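Local coordinates for penicillin-binding protein PbpB (Mycobacterium tuberculosis, PDB 6KGU) that builds cross-linked peptidoglycan for the cell wall from lipid intermediates, its transpeptidase domain joining the peptide subunits and being the target of beta-lactams such as aztreonam, at residues 226-231 with 398-402; 470-475 with 499-505; 507-511 with 541-547; 510-514 with 533-538. All coordinates share one frame; numbering follows the deposited sequence.

Contact 1 of 4, residues 226-231 with 398-402; sequences LDAKTG and QAIAN
Two torsions of Q398 set up its meeting with A228: CG lies trans to the backbone N (chi1 -177°), and the chain then folds over at the next bond (chi2 -84°), which brings the amide alongside the carbonyl of A228. The contact belongs to the penicillin-binding transpeptidase fold, where the last turn of helix 390-401 meets the turn that leaves strand 220-227 of the antiparallel sheet. Q398 NE2 donates to A228 O at 2.9 Å with an N-H...O angle of 149°, arriving tilted out of the carbonyl plane. The other end of the amide, OE1, accepts from V407 N, so both ends are held and the rotation of the group is fixed. The side chains of N402 and K229 cross at roughly a right angle. Against the backbone, N402 CB rests 3.5 Å from A228 O; ND2 comes within 3.4 Å of K229 O, but at an angle too poor for a hydrogen bond, and is instead bonded to V405 O. Apolar contacts support these polar ones: A228 CB sits 4.0 Å from A401 CB, and L226 CD1 lies 4.0 Å from Q398 CB, the two side chains crossing almost perpendicularly. The turn is shaped from within by an Asx motif. D227 OD2 accepts from T230 N at 2.7 Å, nearly in line with its C-O bond, and from T230 OG1 at 2.8 Å, above the carboxylate plane.

Contact 2 of 4, residues 470-475 with 499-505; sequences YQMAGK and AGIATAD
Backbone pairing of A473 with I501 and of K475 with A499 makes this an antiparallel beta ladder in the central sheet of the transpeptidase domain, with the two strand axes at 175°. I501 N to A473 O is short, 2.7 Å; K475 N to A499 O measures 2.9 Å, and A499 N bonds back to K475 O. In the non-hydrogen-bonded pair between them, G474 and G500, the CA atoms are only 3.7 Å apart, a closeness permitted by the absence of beta carbons. Beyond the ladder A504 N bonds to Q471 O, past the cis peptide that precedes T503. Apolar contacts fall where the chains leave the sheet: M472 SD lies 3.7 Å from A502 CB, while T503 CG2 rests obliquely against Y470. Of the polar ends, K475 NZ hydrogen-bonds S324 OG and forms a salt bridge with bound aztreonam. K475 thus brings the strand to the drug site, close to S269, the probable acylated serine, and begins a K(T/S)G-type motif. Q471 and D505 cross at about a right angle, their amide and carboxylate stacked with planes 25° apart; Q471 OE1 has its polar partner in Q444 NE2. With chi1 of 61°, D505 turns OD1 to T503 OG1, which donates to it at 2.8 Å. A water completes the link, accepting from Q471 N at 2.8 Å and donating to D505 OD1 at 2.7 Å.

Contact 3 of 4, residues 507-511 with 541-547; sequences PRYVI and LMQRENV
Y509 lays one face of its ring against L541, where the end of helix 531-544 lies on strand 509-516 of the antiparallel sheet in the penicillin-binding transpeptidase fold. L541 CD1 stands 4.1 Å from the centroid of the Y509 ring and 23° off its normal, a CH-pi contact shifted toward the rim. The edge of the ring is met in plane by M542, whose CE is 3.7 Å from Y509 CD2, the two side chains sliding past each other in opposite directions. Two residues further along the strand, I511 CD1 meets L541 CD1 tip to tip at 4.0 Å.

On the more exposed side, R508 is extended from CG to NE (chi3 180°) and offers a guanidinium face to V547, with CG2 over its centre and 3.5 Å from CZ. E545 OE1 stands near the edge of that group, 3.7 Å from R508 NH1, a long salt bridge with the planes 87° apart. The same OE1 lies 3.1 Å from Y509 OH, at best a weak hydrogen bond. Y509 OH also meets a water at 2.8 Å; that water donates to L541 O and accepts from R544 NH1, tying the phenol to the helix end.

Two backbone features position these groups. A classic beta bulge opposite A502 lets consecutive residues, R508 and Y509, both reach toward the helix. On the other side a Schellman motif, with N546 at positive phi, ends the helix and presents V547; its closing bond runs from V547 N to M542 O at 3.1 Å.

Contact 4 of 4, residues 510-514 with 533-538; sequences VIGIM and LFHNIA. With CO (cobalt (II) ion), chain C.
I511 and F534 cross obliquely, the isoleucine CB lying 3.9 Å from CD2 of the phenylalanine ring, and this meeting marks the nearest backbone approach between strand 510-514 and helix 533-538. The axes of the two segments pass 9.5 Å apart and their directions differ by 147°, leaving room for one layer of apolar side chains between them. No hydrogen bond spans the interface. F534 leaves the helix with CG trans to its backbone N (chi1 173°), which swings the ring across to the strand beside I511. A538 CB, one helical turn on, covers a face of that ring toward its rim, while the ring of F498 meets it with planes at about 40°. The outer arm of I511 reaches past the phenylalanine to the helix surface, with CD1 at 3.7 Å from I537 CG2 and 3.8 Å from A538 CB.

I513 projects to the same side. Its CG2 meets L533 CD2 at 3.7 Å, the side chains crossing at a slant, and its CD1 lies between L533 and F534, 3.5 Å from F534 N. L533 and I537 also touch helix 199-216, so the helix has apolar neighbours beyond the sheet. H535 points away from the strand: ND1 bonds to G466 O, and NE2 binds a cobalt ion at 2.2 Å, although waters modelled round the metal lie too close together to define its shell. All six touching residues are buried, and the arrangement is that of the C-terminal helix packed on the central antiparallel sheet in the transpeptidase fold shared with beta-lactamases.

All four contacts build on one antiparallel sheet; contacts 1, 2 and 4 are buried, contact 3 partly so. Contacts 3 and 4 use the same strand and helix, sharing V510 and I511, yet differ with depth: contact 4 is wholly apolar, whereas contact 3, at the helix end, adds charge and water. Contact 1 joins helix 390-401 to the neighbouring strand 220-227, mainly through a side-chain amide and a carbonyl. Contact 2 rests on strand-to-strand backbone bonds and reaches the drug site. Direct touches connect them: L226 N to V510 O at 2.8 Å, I501 CD1 against A401, Y470 OH to V547 O at 2.6 Å, and G500 against the F534 ring.

Contact 1 of 4, residues 226-231 with 398-402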
loop_
_atom_site.group_PDB
_atom_site.type_symbol
_atom_site.label_atom_id
_atom_site.label_comp_id
_atom_site.label_asym_id
_atom_site.label_seq_id
_atom_site.Cartn_x
_atom_site.Cartn_y
_atom_site.Cartn_z
ATOM N N LEU A 226 -6.603 0.578 2.778
ATOM C CA LEU A 226 -6.800 0.006 4.097
ATOM C C LEU A 226 -7.807 0.817 4.896
ATOM O O LEU A 226 -7.870 2.043 4.786
ATOM C CB LEU A 226 -5.485 -0.050 4.882
ATOM C CG LEU A 226 -4.308 -0.849 4.318
ATOM C CD1 LEU A 226 -3.128 -0.791 5.307
ATOM C CD2 LEU A 226 -4.711 -2.288 4.038
ATOM N N ASP A 227 -8.583 0.120 5.721
ATOM C CA ASP A 227 -9.322 0.806 6.765
ATOM C C ASP A 227 -8.339 1.407 7.760
ATOM O O ASP A 227 -7.466 0.706 8.282
ATOM C CB ASP A 227 -10.281 -0.147 7.486
ATOM C CG ASP A 227 -10.974 0.531 8.651
ATOM O OD1 ASP A 227 -11.967 1.224 8.420
ATOM O OD2 ASP A 227 -10.481 0.422 9.794
ATOM N N ALA A 228 -8.488 2.709 8.023
ATOM C CA ALA A 228 -7.503 3.429 8.824
ATOM C C ALA A 228 -7.365 2.843 10.221
ATOM O O ALA A 228 -6.249 2.686 10.723
ATOM C CB ALA A 228 -7.875 4.910 8.912
ATOM N N LYS A 229 -8.486 2.520 10.872
ATOM C CA LYS A 229 -8.426 2.126 12.280
ATOM C C LYS A 229 -8.028 0.664 12.459
ATOM O O LYS A 229 -7.225 0.343 13.343
ATOM C CB LYS A 229 -9.776 2.386 12.951
ATOM C CG LYS A 229 -10.045 3.858 13.344
ATOM C CD LYS A 229 -11.517 4.051 13.775
ATOM C CE LYS A 229 -11.782 5.408 14.443
ATOM N NZ LYS A 229 -11.137 5.485 15.794
ATOM N N THR A 230 -8.577 -0.234 11.637
ATOM C CA THR A 230 -8.366 -1.674 11.775
ATOM C C THR A 230 -7.280 -2.230 10.866
ATOM O O THR A 230 -6.839 -3.369 11.087
ATOM C CB THR A 230 -9.656 -2.441 11.456
ATOM O OG1 THR A 230 -9.956 -2.301 10.057
ATOM C CG2 THR A 230 -10.822 -1.905 12.271
ATOM N N GLY A 231 -6.869 -1.489 9.828
ATOM C CA GLY A 231 -5.925 -2.033 8.864
ATOM C C GLY A 231 -6.469 -3.148 8.005
ATOM O O GLY A 231 -5.698 -3.814 7.308
ATOM N N GLN A 398 -0.881 3.617 7.730
ATOM C CA GLN A 398 -1.976 3.200 8.604
ATOM C C GLN A 398 -1.634 3.436 10.069
ATOM O O GLN A 398 -2.508 3.813 10.868
ATOM C CB GLN A 398 -2.311 1.725 8.359
ATOM C CG GLN A 398 -3.499 1.227 9.173
ATOM C CD GLN A 398 -3.106 0.820 10.560
ATOM O OE1 GLN A 398 -1.949 0.464 10.812
ATOM N NE2 GLN A 398 -4.052 0.893 11.483
ATOM N N ALA A 399 -0.369 3.205 10.450
ATOM C CA ALA A 399 0.044 3.437 11.832
ATOM C C ALA A 399 -0.196 4.886 12.230
ATOM O O ALA A 399 -0.688 5.179 13.329
ATOM C CB ALA A 399 1.529 3.091 12.009
ATOM N N ILE A 400 0.176 5.809 11.341
ATOM C CA ILE A 400 0.019 7.230 11.605
ATOM C C ILE A 400 -1.451 7.621 11.541
ATOM O O ILE A 400 -1.923 8.464 12.314
ATOM C CB ILE A 400 0.878 8.014 10.592
ATOM C CG1 ILE A 400 2.368 7.804 10.896
ATOM C CG2 ILE A 400 0.483 9.492 10.553
ATOM C CD1 ILE A 400 2.775 8.302 12.299
ATOM N N ALA A 401 -2.195 7.018 10.612
ATOM C CA ALA A 401 -3.634 7.256 10.539
ATOM C C ALA A 401 -4.333 6.837 11.836
ATOM O O ALA A 401 -5.261 7.509 12.297
ATOM C CB ALA A 401 -4.219 6.485 9.357
ATOM N N ASN A 402 -3.898 5.730 12.434
ATOM C CA ASN A 402 -4.555 5.185 13.621
ATOM C C ASN A 402 -3.909 5.701 14.903
ATOM O O ASN A 402 -3.684 4.943 15.855
ATOM C CB ASN A 402 -4.534 3.657 13.557
ATOM C CG ASN A 402 -5.395 3.009 14.625
ATOM O OD1 ASN A 402 -6.512 3.460 14.916
ATOM N ND2 ASN A 402 -4.872 1.940 15.221
#

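Contact 2 of 4, residues 470-475 with 499-505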
loop_
_atom_site.group_PDB
_atom_site.type_symbol
_atom_site.label_atom_id
_atom_site.label_comp_id
_atom_site.label_asym_id
_atom_site.label_seq_id
_atom_site.Cartn_x
_atom_site.Cartn_y
_atom_site.Cartn_z
ATOM N N TYR A 470 -11.538 18.875 2.103
ATOM C CA TYR A 470 -11.090 17.773 2.942
ATOM C C TYR A 470 -9.625 17.963 3.304
ATOM O O TYR A 470 -8.831 18.463 2.502
ATOM C CB TYR A 470 -11.276 16.415 2.229
ATOM C CG TYR A 470 -12.726 16.052 1.976
ATOM C CD1 TYR A 470 -13.524 15.555 2.997
ATOM C CD2 TYR A 470 -13.291 16.194 0.712
ATOM C CE1 TYR A 470 -14.849 15.220 2.772
ATOM C CE2 TYR A 470 -14.613 15.852 0.479
ATOM C CZ TYR A 470 -15.386 15.375 1.514
ATOM O OH TYR A 470 -16.700 15.035 1.294
ATOM N N GLN A 471 -9.269 17.545 4.520
ATOM C CA GLN A 471 -7.878 17.561 4.984
ATOM C C GLN A 471 -7.126 16.321 4.476
ATOM O O GLN A 471 -6.705 15.449 5.236
ATOM C CB GLN A 471 -7.828 17.637 6.508
ATOM C CG GLN A 471 -8.390 18.918 7.124
ATOM C CD GLN A 471 -8.015 19.084 8.598
ATOM O OE1 GLN A 471 -7.011 18.541 9.068
ATOM N NE2 GLN A 471 -8.814 19.856 9.325
ATOM N N MET A 472 -6.950 16.246 3.159
ATOM C CA MET A 472 -6.132 15.167 2.622
ATOM C C MET A 472 -4.681 15.367 3.046
ATOM O O MET A 472 -4.216 16.495 3.246
ATOM C CB MET A 472 -6.230 15.098 1.099
ATOM C CG MET A 472 -7.637 14.712 0.560
ATOM S SD MET A 472 -8.302 13.199 1.289
ATOM C CE MET A 472 -9.974 13.257 0.634
ATOM N N ALA A 473 -3.976 14.252 3.221
ATOM C CA ALA A 473 -2.577 14.273 3.637
ATOM C C ALA A 473 -1.876 13.074 3.023
ATOM O O ALA A 473 -2.462 11.993 2.956
ATOM C CB ALA A 473 -2.444 14.233 5.166
ATOM N N GLY A 474 -0.629 13.264 2.596
ATOM C CA GLY A 474 0.086 12.197 1.920
ATOM C C GLY A 474 1.539 12.541 1.645
ATOM O O GLY A 474 2.079 13.524 2.153
ATOM N N LYS A 475 2.172 11.697 0.828
ATOM C CA LYS A 475 3.569 11.864 0.473
ATOM C C LYS A 475 3.813 11.222 -0.885
ATOM O O LYS A 475 3.377 10.092 -1.128
ATOM C CB LYS A 475 4.498 11.239 1.528
ATOM C CG LYS A 475 5.989 11.434 1.248
ATOM C CD LYS A 475 6.379 12.900 1.446
ATOM C CE LYS A 475 7.788 13.170 0.970
ATOM N NZ LYS A 475 7.878 13.337 -0.513
ATOM N N ALA A 499 1.361 7.686 -1.011
ATOM C CA ALA A 499 0.628 7.105 0.106
ATOM C C ALA A 499 -0.049 8.253 0.825
ATOM O O ALA A 499 0.585 9.282 1.063
ATOM C CB ALA A 499 1.543 6.334 1.062
ATOM N N GLY A 500 -1.333 8.099 1.134
ATOM C CA GLY A 500 -2.026 9.185 1.793
ATOM C C GLY A 500 -3.117 8.680 2.709
ATOM O O GLY A 500 -3.417 7.484 2.772
ATOM N N ILE A 501 -3.730 9.629 3.408
ATOM C CA ILE A 501 -4.730 9.360 4.436
ATOM C C ILE A 501 -5.922 10.266 4.170
ATOM O O ILE A 501 -5.748 11.471 3.952
ATOM C CB ILE A 501 -4.155 9.611 5.845
ATOM C CG1 ILE A 501 -2.968 8.661 6.121
ATOM C CG2 ILE A 501 -5.230 9.490 6.916
ATOM C CD1 ILE A 501 -2.098 9.061 7.337
ATOM N N ALA A 502 -7.114 9.682 4.143
ATOM C CA ALA A 502 -8.367 10.442 4.075
ATOM C C ALA A 502 -9.169 10.243 5.377
ATOM O O ALA A 502 -9.666 9.145 5.629
ATOM C CB ALA A 502 -9.187 10.005 2.870
ATOM N N THR A 503 -9.252 11.254 6.240
ATOM C CA THR A 503 -8.521 12.511 6.150
ATOM C C THR A 503 -7.648 12.694 7.393
ATOM O O THR A 503 -7.693 11.882 8.319
ATOM C CB THR A 503 -9.464 13.707 6.085
ATOM O OG1 THR A 503 -10.229 13.718 7.291
ATOM C CG2 THR A 503 -10.404 13.599 4.898
ATOM N N ALA A 504 -6.909 13.803 7.434
ATOM C CA ALA A 504 -5.996 14.040 8.552
ATOM C C ALA A 504 -6.755 14.240 9.856
ATOM O O ALA A 504 -6.332 13.755 10.913
ATOM C CB ALA A 504 -5.115 15.253 8.268
ATOM N N ASP A 505 -7.878 14.957 9.807
ATOM C CA ASP A 505 -8.597 15.227 11.039
ATOM C C ASP A 505 -9.515 14.078 11.419
ATOM O O ASP A 505 -9.848 13.932 12.597
ATOM C CB ASP A 505 -9.386 16.520 10.904
ATOM C CG ASP A 505 -10.426 16.449 9.793
ATOM O OD1 ASP A 505 -10.077 16.122 8.635
ATOM O OD2 ASP A 505 -11.605 16.687 10.092
HETATM O O HOH W 1 -11.288 16.668 6.285
#

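Contact 3 of 4, residues 507-511 with 541-547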
loop_
_atom_site.group_PDB
_atom_site.type_symbol
_atom_site.label_atom_id
_atom_site.label_comp_id
_atom_site.label_asym_id
_atom_site.label_seq_id
_atom_site.Cartn_x
_atom_site.Cartn_y
_atom_site.Cartn_z
ATOM N N PRO A 507 -9.200 10.194 10.198
ATOM C CA PRO A 507 -8.682 9.121 9.335
ATOM C C PRO A 507 -9.693 7.996 9.174
ATOM O O PRO A 507 -10.122 7.374 10.149
ATOM C CB PRO A 507 -7.415 8.657 10.070
ATOM C CG PRO A 507 -6.990 9.872 10.860
ATOM C CD PRO A 507 -8.302 10.456 11.335
ATOM N N ARG A 508 -10.080 7.744 7.929
ATOM C CA ARG A 508 -10.947 6.629 7.572
ATOM C C ARG A 508 -10.302 5.654 6.599
ATOM O O ARG A 508 -10.524 4.443 6.702
ATOM C CB ARG A 508 -12.256 7.152 6.948
ATOM C CG ARG A 508 -13.022 8.173 7.794
ATOM C CD ARG A 508 -14.030 8.926 6.901
ATOM N NE ARG A 508 -14.816 9.927 7.622
ATOM C CZ ARG A 508 -16.114 9.819 7.879
ATOM N NH1 ARG A 508 -16.791 8.761 7.458
ATOM N NH2 ARG A 508 -16.745 10.782 8.533
ATOM N N TYR A 509 -9.535 6.158 5.638
ATOM C CA TYR A 509 -8.983 5.357 4.559
ATOM C C TYR A 509 -7.510 5.677 4.387
ATOM O O TYR A 509 -7.100 6.840 4.462
ATOM C CB TYR A 509 -9.704 5.609 3.246
ATOM C CG TYR A 509 -11.172 5.269 3.309
ATOM C CD1 TYR A 509 -11.597 3.946 3.358
ATOM C CD2 TYR A 509 -12.127 6.270 3.330
ATOM C CE1 TYR A 509 -12.947 3.638 3.423
ATOM C CE2 TYR A 509 -13.484 5.968 3.390
ATOM C CZ TYR A 509 -13.882 4.654 3.435
ATOM O OH TYR A 509 -15.228 4.359 3.490
ATOM N N VAL A 510 -6.721 4.637 4.155
ATOM C CA VAL A 510 -5.307 4.782 3.852
ATOM C C VAL A 510 -5.096 4.200 2.464
ATOM O O VAL A 510 -5.534 3.076 2.189
ATOM C CB VAL A 510 -4.434 4.081 4.907
ATOM C CG1 VAL A 510 -2.969 4.434 4.718
ATOM C CG2 VAL A 510 -4.916 4.446 6.313
ATOM N N ILE A 511 -4.465 4.971 1.583
ATOM C CA ILE A 511 -4.346 4.610 0.179
ATOM C C ILE A 511 -2.875 4.609 -0.208
ATOM O O ILE A 511 -2.197 5.624 -0.040
ATOM C CB ILE A 511 -5.137 5.575 -0.717
ATOM C CG1 ILE A 511 -6.626 5.532 -0.351
ATOM C CG2 ILE A 511 -4.897 5.198 -2.205
ATOM C CD1 ILE A 511 -7.431 6.686 -0.894
ATOM N N LEU A 541 -14.136 8.082 -2.382
ATOM C CA LEU A 541 -14.471 7.483 -1.096
ATOM C C LEU A 541 -15.176 8.485 -0.191
ATOM O O LEU A 541 -16.056 8.100 0.587
ATOM C CB LEU A 541 -13.211 6.941 -0.409
ATOM C CG LEU A 541 -12.554 5.695 -1.033
ATOM C CD1 LEU A 541 -11.164 5.435 -0.454
ATOM C CD2 LEU A 541 -13.447 4.471 -0.837
ATOM N N MET A 542 -14.804 9.766 -0.271
ATOM C CA MET A 542 -15.476 10.759 0.559
ATOM C C MET A 542 -16.907 10.970 0.091
ATOM O O MET A 542 -17.840 10.979 0.899
ATOM C CB MET A 542 -14.702 12.077 0.552
ATOM C CG MET A 542 -13.286 11.969 1.096
ATOM S SD MET A 542 -13.193 11.558 2.837
ATOM C CE MET A 542 -13.157 9.777 2.873
ATOM N N GLN A 543 -17.103 11.105 -1.222
ATOM C CA GLN A 543 -18.436 11.391 -1.745
ATOM C C GLN A 543 -19.386 10.234 -1.475
ATOM O O GLN A 543 -20.515 10.434 -1.011
ATOM C CB GLN A 543 -18.362 11.703 -3.243
ATOM C CG GLN A 543 -17.467 12.926 -3.546
ATOM C CD GLN A 543 -17.190 13.128 -5.042
ATOM O OE1 GLN A 543 -17.643 12.349 -5.873
ATOM N NE2 GLN A 543 -16.451 14.175 -5.377
ATOM N N ARG A 544 -18.935 9.008 -1.735
ATOM C CA ARG A 544 -19.847 7.878 -1.653
ATOM C C ARG A 544 -20.342 7.639 -0.234
ATOM O O ARG A 544 -21.419 7.056 -0.058
ATOM C CB ARG A 544 -19.178 6.622 -2.203
ATOM C CG ARG A 544 -18.294 5.928 -1.209
ATOM C CD ARG A 544 -17.555 4.733 -1.806
ATOM N NE ARG A 544 -18.374 3.532 -1.926
ATOM C CZ ARG A 544 -18.512 2.612 -0.974
ATOM N NH1 ARG A 544 -17.908 2.755 0.204
ATOM N NH2 ARG A 544 -19.268 1.551 -1.196
ATOM N N GLU A 545 -19.598 8.080 0.779
ATOM C CA GLU A 545 -20.061 8.020 2.157
ATOM C C GLU A 545 -20.581 9.363 2.664
ATOM O O GLU A 545 -20.845 9.498 3.862
ATOM C CB GLU A 545 -18.947 7.516 3.070
ATOM C CG GLU A 545 -18.860 6.002 3.115
ATOM C CD GLU A 545 -18.268 5.492 4.405
ATOM O OE1 GLU A 545 -17.325 6.131 4.934
ATOM O OE2 GLU A 545 -18.753 4.453 4.899
ATOM N N ASN A 546 -20.717 10.352 1.785
ATOM C CA ASN A 546 -21.190 11.686 2.157
ATOM C C ASN A 546 -20.492 12.192 3.417
ATOM O O ASN A 546 -21.121 12.568 4.410
ATOM C CB ASN A 546 -22.706 11.687 2.321
ATOM C CG ASN A 546 -23.400 10.955 1.197
ATOM O OD1 ASN A 546 -23.636 11.521 0.133
ATOM N ND2 ASN A 546 -23.714 9.681 1.421
ATOM N N VAL A 547 -19.169 12.162 3.385
ATOM C CA VAL A 547 -18.410 12.788 4.465
ATOM C C VAL A 547 -18.534 14.300 4.331
ATOM O O VAL A 547 -18.375 14.832 3.217
ATOM C CB VAL A 547 -16.953 12.344 4.411
ATOM C CG1 VAL A 547 -16.142 13.084 5.453
ATOM C CG2 VAL A 547 -16.858 10.833 4.609
HETATM O O HOH W 2 -16.386 5.248 1.063
#

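Contact 4 of 4, residues 510-514 with 533-538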
loop_
_atom_site.group_PDB
_atom_site.type_symbol
_atom_site.label_atom_id
_atom_site.label_comp_id
_atom_site.label_asym_id
_atom_site.label_seq_id
_atom_site.Cartn_x
_atom_site.Cartn_y
_atom_site.Cartn_z
ATOM N N VAL A 510 -6.721 4.637 4.155
ATOM C CA VAL A 510 -5.307 4.782 3.852
ATOM C C VAL A 510 -5.096 4.200 2.464
ATOM O O VAL A 510 -5.534 3.076 2.189
ATOM C CB VAL A 510 -4.434 4.081 4.907
ATOM C CG1 VAL A 510 -2.969 4.434 4.718
ATOM C CG2 VAL A 510 -4.916 4.446 6.313
ATOM N N ILE A 511 -4.465 4.971 1.583
ATOM C CA ILE A 511 -4.346 4.610 0.179
ATOM C C ILE A 511 -2.875 4.609 -0.208
ATOM O O ILE A 511 -2.197 5.624 -0.040
ATOM C CB ILE A 511 -5.137 5.575 -0.717
ATOM C CG1 ILE A 511 -6.626 5.532 -0.351
ATOM C CG2 ILE A 511 -4.897 5.198 -2.205
ATOM C CD1 ILE A 511 -7.431 6.686 -0.894
ATOM N N GLY A 512 -2.395 3.485 -0.745
ATOM C CA GLY A 512 -1.035 3.393 -1.274
ATOM C C GLY A 512 -1.050 3.006 -2.741
ATOM O O GLY A 512 -1.812 2.126 -3.149
ATOM N N ILE A 513 -0.199 3.658 -3.527
ATOM C CA ILE A 513 -0.178 3.507 -4.986
ATOM C C ILE A 513 1.275 3.382 -5.433
ATOM O O ILE A 513 2.156 4.058 -4.895
ATOM C CB ILE A 513 -0.835 4.717 -5.698
ATOM C CG1 ILE A 513 -2.324 4.831 -5.364
ATOM C CG2 ILE A 513 -0.659 4.657 -7.244
ATOM C CD1 ILE A 513 -2.842 6.244 -5.573
ATOM N N MET A 514 1.531 2.544 -6.435
ATOM C CA MET A 514 2.838 2.521 -7.069
ATOM C C MET A 514 2.667 2.366 -8.574
ATOM O O MET A 514 1.807 1.622 -9.043
ATOM C CB MET A 514 3.736 1.402 -6.507
ATOM C CG MET A 514 5.143 1.430 -7.095
ATOM S SD MET A 514 5.288 0.537 -8.672
ATOM C CE MET A 514 5.422 -1.140 -8.054
ATOM N N LEU A 533 -4.170 9.853 -9.142
ATOM C CA LEU A 533 -4.904 8.631 -8.836
ATOM C C LEU A 533 -5.364 8.625 -7.382
ATOM O O LEU A 533 -6.471 8.161 -7.068
ATOM C CB LEU A 533 -4.046 7.410 -9.156
ATOM C CG LEU A 533 -4.638 6.035 -8.872
ATOM C CD1 LEU A 533 -6.029 5.882 -9.495
ATOM C CD2 LEU A 533 -3.688 4.972 -9.419
ATOM N N PHE A 534 -4.535 9.147 -6.482
ATOM C CA PHE A 534 -4.983 9.299 -5.103
ATOM C C PHE A 534 -6.163 10.262 -5.026
ATOM O O PHE A 534 -7.127 10.014 -4.297
ATOM C CB PHE A 534 -3.831 9.787 -4.220
ATOM C CG PHE A 534 -4.259 10.133 -2.806
ATOM C CD1 PHE A 534 -4.711 11.417 -2.496
ATOM C CD2 PHE A 534 -4.205 9.170 -1.790
ATOM C CE1 PHE A 534 -5.118 11.737 -1.192
ATOM C CE2 PHE A 534 -4.593 9.478 -0.479
ATOM C CZ PHE A 534 -5.057 10.772 -0.188
ATOM N N HIS A 535 -6.073 11.386 -5.742
ATOM C CA HIS A 535 -7.165 12.357 -5.826
ATOM C C HIS A 535 -8.487 11.691 -6.188
ATOM O O HIS A 535 -9.500 11.867 -5.494
ATOM C CB HIS A 535 -6.813 13.416 -6.874
ATOM C CG HIS A 535 -7.885 14.433 -7.089
ATOM N ND1 HIS A 535 -7.980 15.575 -6.331
ATOM C CD2 HIS A 535 -8.903 14.488 -7.982
ATOM C CE1 HIS A 535 -9.015 16.289 -6.736
ATOM N NE2 HIS A 535 -9.587 15.653 -7.740
ATOM N N ASN A 536 -8.480 10.914 -7.276
ATOM C CA ASN A 536 -9.689 10.253 -7.759
ATOM C C ASN A 536 -10.254 9.294 -6.720
ATOM O O ASN A 536 -11.449 9.315 -6.417
ATOM C CB ASN A 536 -9.383 9.490 -9.051
ATOM C CG ASN A 536 -9.032 10.404 -10.199
ATOM O OD1 ASN A 536 -9.274 11.605 -10.136
ATOM N ND2 ASN A 536 -8.468 9.836 -11.265
ATOM N N ILE A 537 -9.405 8.418 -6.180
ATOM C CA ILE A 537 -9.890 7.391 -5.258
ATOM C C ILE A 537 -10.348 8.012 -3.944
ATOM O O ILE A 537 -11.436 7.715 -3.444
ATOM C CB ILE A 537 -8.813 6.319 -5.017
ATOM C CG1 ILE A 537 -8.566 5.515 -6.301
ATOM C CG2 ILE A 537 -9.211 5.393 -3.842
ATOM C CD1 ILE A 537 -7.292 4.717 -6.276
ATOM N N ALA A 538 -9.509 8.855 -3.346
ATOM C CA ALA A 538 -9.856 9.410 -2.042
ATOM C C ALA A 538 -11.085 10.306 -2.145
ATOM O O ALA A 538 -11.931 10.308 -1.247
ATOM C CB ALA A 538 -8.671 10.182 -1.457
HETATM CO CO CO C . -11.426 15.942 -8.819
HETATM O O HOH W 3 -11.370 14.053 -9.916
HETATM O O HOH W 4 -12.099 13.929 -8.741
HETATM O O HOH W 5 -12.555 15.674 -7.374
HETATM O O HOH W 6 -11.895 17.224 -7.160
#